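PKS_KS domain-containing protein (Photorhabdus luminescens subsp. laumondii, PDB 6SMO) probably acts as a ketosynthase subunit of a minimal type II polyketide synthase, extending an acyl-carrier-protein-delivered polyketide chain by condensation on the way to an octaketide. Local coordinates at residues Q245-F251 and P393-Y397. Residue numbers count along the deposited sequence, not the author numbering.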
# COMPACT_ATOMS: atom_id res chain seq x y z
N GLN B 245 25.87 -14.21 -3.69
CA GLN B 245 25.90 -12.80 -3.20
C GLN B 245 25.93 -11.84 -4.39
O GLN B 245 25.45 -10.70 -4.23
CB GLN B 245 27.10 -12.58 -2.28
CG GLN B 245 27.00 -13.31 -0.95
CD GLN B 245 28.12 -12.96 -0.00
OE1 GLN B 245 29.25 -12.71 -0.41
NE2 GLN B 245 27.81 -12.93 1.28
N ALA B 246 26.48 -12.27 -5.53
CA ALA B 246 26.63 -11.48 -6.77
C ALA B 246 25.30 -11.43 -7.55
O ALA B 246 25.23 -10.64 -8.51
CB ALA B 246 27.74 -12.05 -7.61
N ALA B 247 24.31 -12.23 -7.15
CA ALA B 247 22.99 -12.36 -7.82
C ALA B 247 22.28 -10.99 -7.87
O ALA B 247 21.57 -10.74 -8.86
CB ALA B 247 22.14 -13.39 -7.11
N THR B 248 22.48 -10.16 -6.84
CA THR B 248 22.01 -8.74 -6.79
C THR B 248 23.18 -7.83 -7.19
O THR B 248 24.12 -7.68 -6.39
CB THR B 248 21.39 -8.39 -5.43
OG1 THR B 248 21.09 -6.99 -5.43
CG2 THR B 248 22.26 -8.71 -4.24
N CYS B 249 23.12 -7.28 -8.41
CA CYS B 249 24.17 -6.41 -9.02
C CYS B 249 23.51 -5.25 -9.75
O CYS B 249 23.36 -5.29 -10.97
CB CYS B 249 25.06 -7.21 -9.96
SG CYS B 249 24.14 -8.23 -11.14
N PRO B 250 23.07 -4.19 -9.03
CA PRO B 250 22.42 -3.03 -9.65
C PRO B 250 23.30 -2.29 -10.66
O PRO B 250 24.46 -2.06 -10.37
CB PRO B 250 22.10 -2.11 -8.46
CG PRO B 250 22.10 -3.02 -7.26
CD PRO B 250 23.15 -4.07 -7.57
N PHE B 251 22.72 -1.95 -11.82
CA PHE B 251 23.32 -1.15 -12.93
C PHE B 251 24.37 -1.96 -13.69
O PHE B 251 25.02 -1.38 -14.59
CB PHE B 251 23.90 0.16 -12.39
CG PHE B 251 22.95 0.96 -11.53
CD1 PHE B 251 21.85 1.60 -12.09
CD2 PHE B 251 23.15 1.08 -10.17
CE1 PHE B 251 20.98 2.33 -11.31
CE2 PHE B 251 22.28 1.82 -9.38
CZ PHE B 251 21.19 2.44 -9.95
N PRO B 393 29.11 2.06 -1.31
CA PRO B 393 29.20 1.67 -2.72
C PRO B 393 28.08 0.71 -3.16
O PRO B 393 27.45 0.11 -2.31
CB PRO B 393 30.55 0.94 -2.76
CG PRO B 393 30.64 0.27 -1.40
CD PRO B 393 29.94 1.22 -0.44
N THR B 394 27.88 0.61 -4.48
CA THR B 394 27.07 -0.45 -5.14
C THR B 394 28.00 -1.63 -5.44
O THR B 394 28.76 -1.54 -6.42
CB THR B 394 26.38 0.07 -6.41
OG1 THR B 394 25.79 1.34 -6.12
CG2 THR B 394 25.33 -0.87 -6.94
N ILE B 395 27.96 -2.69 -4.62
CA ILE B 395 28.88 -3.85 -4.73
C ILE B 395 28.39 -4.79 -5.84
O ILE B 395 27.27 -4.58 -6.35
CB ILE B 395 29.04 -4.60 -3.38
CG1 ILE B 395 27.74 -5.27 -2.92
CG2 ILE B 395 29.59 -3.66 -2.32
CD1 ILE B 395 27.96 -6.41 -1.95
N ASN B 396 29.23 -5.77 -6.21
CA ASN B 396 28.94 -6.81 -7.23
C ASN B 396 28.83 -6.16 -8.62
O ASN B 396 28.14 -6.73 -9.48
CB ASN B 396 27.69 -7.62 -6.89
CG ASN B 396 27.67 -8.10 -5.46
OD1 ASN B 396 28.71 -8.40 -4.88
ND2 ASN B 396 26.48 -8.19 -4.87
N TYR B 397 29.50 -5.02 -8.83
CA TYR B 397 29.54 -4.30 -10.14
C TYR B 397 30.54 -5.02 -11.05
O TYR B 397 31.76 -4.84 -10.87
CB TYR B 397 29.89 -2.82 -9.96
CG TYR B 397 29.63 -1.99 -11.19
CD1 TYR B 397 28.37 -1.49 -11.46
CD2 TYR B 397 30.64 -1.73 -12.10
CE1 TYR B 397 28.12 -0.73 -12.60
CE2 TYR B 397 30.41 -0.97 -13.24
CZ TYR B 397 29.14 -0.47 -13.49
OH TYR B 397 28.90 0.27 -14.61
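In this ketosynthase of the thiolase-like fold, two irregular connections meet: the loop between helix 224-233 and strand 263-271, and the one joining the short strands 390-391 and 414-415. Lacking strand pairing, residues 245-251 and 393-397 are joined by one side-chain hydrogen bond and close packing. Asn396 supplies that bond: its ND2 donates to Thr248 O at 2.9 Å, almost linearly (173°). An amide suits the place, being able to satisfy a backbone carbonyl buried between loops. Thr248 directs its hydroxyl to Lys364 O, with its side chain about 12 Å from the bound hexaketide. Asn396 also has positive phi (66°), a backbone conformation that asparagine tolerates better than most residues, and its CG packs on Ala246 CA at 3.8 Å; alanine, with only a methyl pointing sideways, probably allows so close an approach.

The apolar contacts lie further along. Thr394 turns its methyl to the other loop, CG2 lying 3.8 Å from Pro250 CB and near the plane of the Phe251 ring at its edge, while its OG1 hydrogen-bonds within its own loop to Tyr408 O. The rigid Pro250 offers a compact apolar surface, and the Phe251 ring also stacks with Tyr408. At the far end, the long Tyr397 side chain makes an apolar contact, CE1 to Phe251 CB at 4.3 Å; the carbonyl oxygen Phe251 O, oblique to the ring, touches Tyr397 CE1 at 3.7 Å.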